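Local coordinates for protein predicted metal-dependent hydrolase of the TIM-barrel fold (PDB 2QPX) that is probably a zinc-dependent hydrolase of the amidohydrolase family, holding two zinc ions in a TIM-barrel fold, with its substrate unknown, at residues R173-V183 with L201-Y212. Sequence-based numbering, arbitrary orientation.
Sequences RVGLHLEPVNV and LTSKPLIDYMLY
Val174 and Ile207 meet tip to tip: Val174 CG1 lies 3.7 Å from Ile207 CD1, while Val174 CG2 rests on CD1 and CG2 of the isoleucine. The hollow that takes this valine is completed by Lys204 CB and the carbonyl of Thr202. From here the irregular loop 173-183 bends round the first turns of helix 204-221, and its second bump, Val181, sits over the Pro205 carbonyl, with CG1 (chi1 176°, anti to the backbone N) 3.5 Å from Pro205 O and CG2 against Asp208 CB. Val181 O lies at the edge of the Tyr209 ring, 3.3 Å from Tyr209 CD2, and Val183 runs alongside this tyrosine. Leu178 fills the gap between Asp208 and Leu211; the two leucine side chains cross at about a right angle, with Leu178 CD2 3.8 Å from Leu211 CD1, and both touch Phe227 of strand 225-229. Tyr212 offers one ring face to Pro180, whose CA lies over the ring centre, 4.0 Å above its plane.

Polar grips hold the bend. Lys204, extended until it turns at chi4 (60°), brings NZ 2.7 Å from His177 O, from above the carbonyl plane. The same NZ forms a salt bridge with Asp208 OD2 on its syn side. Glu179 N instead meets OD2 from above the carboxylate plane, at 3.3 Å and fairly straight (165°). A water joins Lys204 NZ and Asp208 OD1 to Gly175 O. At the other end Arg173 NH1 donates in its guanidinium plane to Leu201 O, 2.9 Å away, and also forms a salt bridge with Glu135 of helix 130-138.

The contact clasps the loop between helices 170-173 and 183-196 against the start of helix 204-221, at the barrel's periphery. Two donors on OD2 would probably help keep buried Asp208 ionised, while His177 O solvates the lysine.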
ATOM      1  N   ARG A 173       3.092   7.823  20.579  1.00 20.49           N
ATOM      2  CA  ARG A 173       2.567   7.656  21.934  1.00 20.16           C
ATOM      3  C   ARG A 173       1.176   7.026  21.916  1.00 21.28           C
ATOM      4  O   ARG A 173       0.890   6.093  22.691  1.00 24.59           O
ATOM      5  CB  ARG A 173       2.551   8.982  22.690  1.00 22.59           C
ATOM      6  CG  ARG A 173       3.923   9.671  22.813  1.00 22.79           C
ATOM      7  CD  ARG A 173       4.796   8.915  23.726  1.00 25.03           C
ATOM      8  NE  ARG A 173       6.170   9.403  23.755  1.00 24.52           N
ATOM      9  CZ  ARG A 173       6.619  10.403  24.491  1.00 25.00           C
ATOM     10  NH1 ARG A 173       5.816  11.133  25.262  1.00 23.04           N
ATOM     11  NH2 ARG A 173       7.918  10.682  24.458  1.00 28.67           N
ATOM     12  N   VAL A 174       0.319   7.558  21.058  1.00 18.29           N
ATOM     13  CA  VAL A 174      -1.118   7.259  21.055  1.00 16.84           C
ATOM     14  C   VAL A 174      -1.738   7.050  19.679  1.00 15.25           C
ATOM     15  O   VAL A 174      -2.912   6.672  19.571  1.00 18.92           O
ATOM     16  CB  VAL A 174      -1.892   8.360  21.805  1.00 17.81           C
ATOM     17  CG1 VAL A 174      -1.480   8.400  23.298  1.00 18.93           C
ATOM     18  CG2 VAL A 174      -1.699   9.750  21.166  1.00 16.96           C
ATOM     19  N   GLY A 175      -0.996   7.328  18.615  1.00 16.79           N
ATOM     20  CA  GLY A 175      -1.517   7.193  17.298  1.00 16.34           C
ATOM     21  C   GLY A 175      -2.154   8.491  16.812  1.00 16.38           C
ATOM     22  O   GLY A 175      -2.145   9.521  17.517  1.00 16.92           O
ATOM     23  N   LEU A 176      -2.711   8.432  15.608  1.00 16.50           N
ATOM     24  CA  LEU A 176      -3.163   9.622  14.898  1.00 16.54           C
ATOM     25  C   LEU A 176      -4.679   9.740  14.690  1.00 17.30           C
ATOM     26  O   LEU A 176      -5.132  10.605  13.946  1.00 17.93           O
ATOM     27  CB  LEU A 176      -2.452   9.776  13.544  1.00 17.02           C
ATOM     28  CG  LEU A 176      -0.945  10.049  13.608  1.00 16.46           C
ATOM     29  CD1 LEU A 176      -0.383  10.017  12.180  1.00 18.51           C
ATOM     30  CD2 LEU A 176      -0.717  11.386  14.316  1.00 17.90           C
ATOM     31  N   HIS A 177      -5.467   8.892  15.375  1.00 17.35           N
ATOM     32  CA  HIS A 177      -6.911   8.978  15.280  0.50 17.59           C
ATOM     33  C   HIS A 177      -7.397  10.052  16.247  1.00 18.07           C
ATOM     34  O   HIS A 177      -7.991   9.766  17.293  1.00 19.29           O
ATOM     35  CB  HIS A 177      -7.529   7.609  15.568  0.50 17.01           C
ATOM     36  CG  HIS A 177      -8.915   7.454  15.043  0.50 18.28           C
ATOM     37  ND1 HIS A 177      -9.703   8.522  14.661  0.50 18.98           N
ATOM     38  CD2 HIS A 177      -9.685   6.349  14.920  0.50 18.30           C
ATOM     39  CE1 HIS A 177     -10.891   8.072  14.296  0.50 24.70           C
ATOM     40  NE2 HIS A 177     -10.895   6.757  14.424  0.50 22.64           N
ATOM     41  N   LEU A 178      -7.155  11.307  15.895  1.00 17.51           N
ATOM     42  CA  LEU A 178      -7.353  12.420  16.790  1.00 18.27           C
ATOM     43  C   LEU A 178      -8.851  12.751  16.878  1.00 21.13           C
ATOM     44  O   LEU A 178      -9.526  12.882  15.858  1.00 25.82           O
ATOM     45  CB  LEU A 178      -6.589  13.631  16.298  1.00 20.56           C
ATOM     46  CG  LEU A 178      -5.104  13.474  15.995  1.00 18.79           C
ATOM     47  CD1 LEU A 178      -4.537  14.768  15.422  1.00 20.90           C
ATOM     48  CD2 LEU A 178      -4.254  12.971  17.189  1.00 22.26           C
ATOM     49  N   GLU A 179      -9.375  12.827  18.101  1.00 19.08           N
ATOM     50  CA  GLU A 179     -10.778  13.168  18.284  1.00 20.26           C
ATOM     51  C   GLU A 179     -10.866  14.152  19.438  1.00 17.45           C
ATOM     52  O   GLU A 179     -10.084  14.077  20.380  1.00 17.69           O
ATOM     53  CB  GLU A 179     -11.607  11.910  18.570  1.00 21.59           C
ATOM     54  CG  GLU A 179     -11.753  10.953  17.375  1.00 26.82           C
ATOM     55  CD  GLU A 179     -12.724   9.763  17.633  1.00 35.05           C
ATOM     56  OE1 GLU A 179     -12.409   8.872  18.451  1.00 43.76           O
ATOM     57  OE2 GLU A 179     -13.813   9.732  17.000  1.00 47.31           O
ATOM     58  N   PRO A 180     -11.857  15.041  19.406  1.00 17.72           N
ATOM     59  CA  PRO A 180     -12.023  15.976  20.506  1.00 15.55           C
ATOM     60  C   PRO A 180     -12.314  15.265  21.824  1.00 16.13           C
ATOM     61  O   PRO A 180     -12.954  14.212  21.872  1.00 18.30           O
ATOM     62  CB  PRO A 180     -13.229  16.832  20.102  1.00 19.49           C
ATOM     63  CG  PRO A 180     -13.510  16.517  18.696  1.00 23.08           C
ATOM     64  CD  PRO A 180     -12.853  15.226  18.339  1.00 20.56           C
ATOM     65  N   VAL A 181     -11.814  15.882  22.877  1.00 15.48           N
ATOM     66  CA  VAL A 181     -11.899  15.377  24.253  1.00 16.14           C
ATOM     67  C   VAL A 181     -12.376  16.476  25.188  1.00 17.20           C
ATOM     68  O   VAL A 181     -11.908  17.625  25.163  1.00 17.41           O
ATOM     69  CB  VAL A 181     -10.480  14.920  24.740  1.00 14.78           C
ATOM     70  CG1 VAL A 181     -10.498  14.481  26.206  1.00 17.23           C
ATOM     71  CG2 VAL A 181      -9.943  13.799  23.816  1.00 16.15           C
ATOM     72  N   ASN A 182     -13.329  16.133  26.042  1.00 16.14           N
ATOM     73  CA  ASN A 182     -13.825  17.019  27.077  0.50 15.83           C
ATOM     74  C   ASN A 182     -12.758  17.291  28.137  1.00 16.73           C
ATOM     75  O   ASN A 182     -11.946  16.404  28.432  1.00 17.39           O
ATOM     76  CB  ASN A 182     -15.068  16.363  27.711  0.50 13.00           C
ATOM     77  CG  ASN A 182     -15.875  17.319  28.546  0.50 12.97           C
ATOM     78  OD1 ASN A 182     -15.577  17.579  29.702  0.50 14.00           O
ATOM     79  ND2 ASN A 182     -16.958  17.822  27.952  0.50 16.28           N
ATOM     80  N   VAL A 183     -12.780  18.463  28.741  1.00 16.52           N
ATOM     81  CA  VAL A 183     -11.857  18.803  29.800  1.00 17.64           C
ATOM     82  C   VAL A 183     -11.920  17.787  30.979  1.00 17.40           C
ATOM     83  O   VAL A 183     -10.926  17.551  31.619  1.00 16.77           O
ATOM     84  CB  VAL A 183     -12.062  20.264  30.283  1.00 17.36           C
ATOM     85  CG1 VAL A 183     -13.399  20.428  31.072  1.00 18.33           C
ATOM     86  CG2 VAL A 183     -10.902  20.736  31.157  1.00 19.40           C
ATOM     87  N   LEU A 201       4.617  11.240  28.547  1.00 19.66           N
ATOM     88  CA  LEU A 201       3.198  11.520  28.273  1.00 17.51           C
ATOM     89  C   LEU A 201       2.649  10.470  27.265  1.00 17.07           C
ATOM     90  O   LEU A 201       3.093  10.402  26.125  1.00 18.01           O
ATOM     91  CB  LEU A 201       3.033  12.923  27.715  1.00 17.50           C
ATOM     92  CG  LEU A 201       1.635  13.342  27.288  1.00 15.62           C
ATOM     93  CD1 LEU A 201       0.606  13.114  28.436  1.00 17.43           C
ATOM     94  CD2 LEU A 201       1.657  14.770  26.775  1.00 18.49           C
ATOM     95  N   THR A 202       1.719   9.646  27.724  1.00 17.64           N
ATOM     96  CA  THR A 202       1.130   8.555  26.953  1.00 16.53           C
ATOM     97  C   THR A 202      -0.403   8.542  26.987  1.00 16.37           C
ATOM     98  O   THR A 202      -1.017   7.665  26.388  1.00 19.30           O
ATOM     99  CB  THR A 202       1.658   7.184  27.435  1.00 20.12           C
ATOM    100  OG1 THR A 202       1.234   6.945  28.789  1.00 22.61           O
ATOM    101  CG2 THR A 202       3.211   7.115  27.299  1.00 22.11           C
ATOM    102  N   SER A 203      -1.008   9.521  27.648  1.00 16.44           N
ATOM    103  CA  SER A 203      -2.477   9.572  27.788  1.00 17.14           C
ATOM    104  C   SER A 203      -3.125  10.110  26.488  1.00 16.02           C
ATOM    105  O   SER A 203      -2.907  11.278  26.141  1.00 16.66           O
ATOM    106  CB  SER A 203      -2.847  10.548  28.892  1.00 17.20           C
ATOM    107  OG  SER A 203      -4.256  10.780  28.922  1.00 17.10           O
ATOM    108  N   LYS A 204      -3.886   9.266  25.788  1.00 16.02           N
ATOM    109  CA  LYS A 204      -4.596   9.673  24.590  1.00 15.30           C
ATOM    110  C   LYS A 204      -5.602  10.810  24.863  1.00 15.27           C
ATOM    111  O   LYS A 204      -5.624  11.806  24.123  1.00 15.34           O
ATOM    112  CB  LYS A 204      -5.231   8.488  23.860  1.00 17.24           C
ATOM    113  CG  LYS A 204      -5.922   8.921  22.577  1.00 18.03           C
ATOM    114  CD  LYS A 204      -6.236   7.758  21.708  1.00 20.43           C
ATOM    115  CE  LYS A 204      -7.239   8.082  20.600  1.00 20.50           C
ATOM    116  NZ  LYS A 204      -6.826   9.145  19.655  1.00 21.65           N
ATOM    117  N   PRO A 205      -6.435  10.703  25.918  1.00 16.41           N
ATOM    118  CA  PRO A 205      -7.319  11.829  26.192  1.00 15.85           C
ATOM    119  C   PRO A 205      -6.585  13.153  26.381  1.00 15.95           C
ATOM    120  O   PRO A 205      -6.992  14.184  25.826  1.00 15.82           O
ATOM    121  CB  PRO A 205      -8.033  11.402  27.492  1.00 16.61           C
ATOM    122  CG  PRO A 205      -7.902   9.939  27.558  1.00 21.59           C
ATOM    123  CD  PRO A 205      -6.653   9.577  26.848  1.00 17.12           C
ATOM    124  N   LEU A 206      -5.480  13.140  27.110  1.00 14.80           N
ATOM    125  CA  LEU A 206      -4.761  14.393  27.335  1.00 14.50           C
ATOM    126  C   LEU A 206      -4.007  14.893  26.090  1.00 14.69           C
ATOM    127  O   LEU A 206      -4.044  16.086  25.806  1.00 14.89           O
ATOM    128  CB  LEU A 206      -3.842  14.277  28.547  1.00 15.67           C
ATOM    129  CG  LEU A 206      -3.133  15.557  28.966  1.00 14.82           C
ATOM    130  CD1 LEU A 206      -4.131  16.708  29.256  1.00 16.95           C
ATOM    131  CD2 LEU A 206      -2.180  15.285  30.171  1.00 16.11           C
ATOM    132  N   ILE A 207      -3.369  13.996  25.357  1.00 14.60           N
ATOM    133  CA  ILE A 207      -2.691  14.403  24.110  1.00 13.88           C
ATOM    134  C   ILE A 207      -3.697  14.971  23.106  1.00 13.57           C
ATOM    135  O   ILE A 207      -3.458  16.029  22.507  1.00 14.75           O
ATOM    136  CB  ILE A 207      -1.892  13.219  23.487  1.00 14.00           C
ATOM    137  CG1 ILE A 207      -0.628  12.962  24.344  1.00 15.43           C
ATOM    138  CG2 ILE A 207      -1.466  13.531  22.054  1.00 14.99           C
ATOM    139  CD1 ILE A 207       0.164  11.668  23.990  1.00 18.27           C
ATOM    140  N   ASP A 208      -4.831  14.305  22.920  1.00 13.18           N
ATOM    141  CA  ASP A 208      -5.806  14.771  21.932  1.00 13.47           C
ATOM    142  C   ASP A 208      -6.400  16.109  22.402  1.00 14.31           C
ATOM    143  O   ASP A 208      -6.535  17.045  21.575  1.00 14.45           O
ATOM    144  CB  ASP A 208      -6.914  13.737  21.683  1.00 14.79           C
ATOM    145  CG  ASP A 208      -6.484  12.567  20.811  1.00 17.90           C
ATOM    146  OD1 ASP A 208      -5.289  12.467  20.472  1.00 19.01           O
ATOM    147  OD2 ASP A 208      -7.390  11.735  20.454  1.00 18.65           O
ATOM    148  N   TYR A 209      -6.731  16.248  23.698  1.00 13.75           N
ATOM    149  CA  TYR A 209      -7.179  17.556  24.220  1.00 14.31           C
ATOM    150  C   TYR A 209      -6.135  18.648  23.887  1.00 13.29           C
ATOM    151  O   TYR A 209      -6.465  19.758  23.393  1.00 15.46           O
ATOM    152  CB  TYR A 209      -7.397  17.483  25.750  1.00 14.57           C
ATOM    153  CG  TYR A 209      -7.847  18.764  26.362  1.00 16.14           C
ATOM    154  CD1 TYR A 209      -6.952  19.734  26.768  1.00 15.62           C
ATOM    155  CD2 TYR A 209      -9.218  19.015  26.538  1.00 15.01           C
ATOM    156  CE1 TYR A 209      -7.407  20.920  27.353  1.00 18.22           C
ATOM    157  CE2 TYR A 209      -9.673  20.172  27.075  1.00 17.61           C
ATOM    158  CZ  TYR A 209      -8.785  21.131  27.480  1.00 18.30           C
ATOM    159  OH  TYR A 209      -9.241  22.308  28.010  1.00 21.07           O
HETATM  160  N   MSE A 210      -4.869  18.362  24.218  1.00 13.54           N
HETATM  161  CA  MSE A 210      -3.783  19.287  24.000  0.50 14.09           C
HETATM  162  C   MSE A 210      -3.736  19.713  22.542  1.00 14.11           C
HETATM  163  O   MSE A 210      -3.635  20.916  22.227  1.00 15.77           O
HETATM  164  CB  MSE A 210      -2.473  18.586  24.347  0.50 14.83           C
HETATM  165  CG  MSE A 210      -1.255  19.431  24.182  0.50 13.73           C
HETATM  166 SE   MSE A 210       0.427  18.422  24.183  0.40 16.74          SE
HETATM  167  CE  MSE A 210       0.450  17.718  22.350  0.50 19.14           C
ATOM    168  N   LEU A 211      -3.802  18.731  21.632  1.00 13.27           N
ATOM    169  CA  LEU A 211      -3.662  19.073  20.207  1.00 13.73           C
ATOM    170  C   LEU A 211      -4.812  19.948  19.691  1.00 14.30           C
ATOM    171  O   LEU A 211      -4.599  20.884  18.900  1.00 14.92           O
ATOM    172  CB  LEU A 211      -3.524  17.799  19.383  1.00 13.59           C
ATOM    173  CG  LEU A 211      -2.182  17.074  19.568  1.00 12.96           C
ATOM    174  CD1 LEU A 211      -2.275  15.653  18.981  1.00 17.09           C
ATOM    175  CD2 LEU A 211      -1.039  17.934  18.979  1.00 16.06           C
ATOM    176  N   TYR A 212      -6.037  19.655  20.123  1.00 14.55           N
ATOM    177  CA  TYR A 212      -7.173  20.482  19.713  1.00 15.38           C
ATOM    178  C   TYR A 212      -7.082  21.870  20.318  1.00 14.89           C
ATOM    179  O   TYR A 212      -7.382  22.860  19.667  1.00 16.90           O
ATOM    180  CB  TYR A 212      -8.515  19.822  20.089  1.00 15.24           C
ATOM    181  CG  TYR A 212      -8.991  18.806  19.045  1.00 16.36           C
ATOM    182  CD1 TYR A 212      -8.505  17.514  19.019  1.00 16.08           C
ATOM    183  CD2 TYR A 212      -9.919  19.157  18.038  1.00 17.17           C
ATOM    184  CE1 TYR A 212      -8.934  16.604  18.069  1.00 16.64           C
ATOM    185  CE2 TYR A 212     -10.328  18.238  17.062  1.00 19.74           C
ATOM    186  CZ  TYR A 212      -9.837  16.976  17.081  1.00 18.60           C
ATOM    187  OH  TYR A 212     -10.223  16.055  16.130  1.00 21.05           O
TER
HETATM  188  O   HOH W   1      -0.795   5.308  25.088  1.00 40.53           O
HETATM  189  O   HOH W   2      -5.035   7.113  17.782  1.00 21.20           O
HETATM  190  O   HOH W   3      -4.448  10.231  19.208  1.00 23.91           O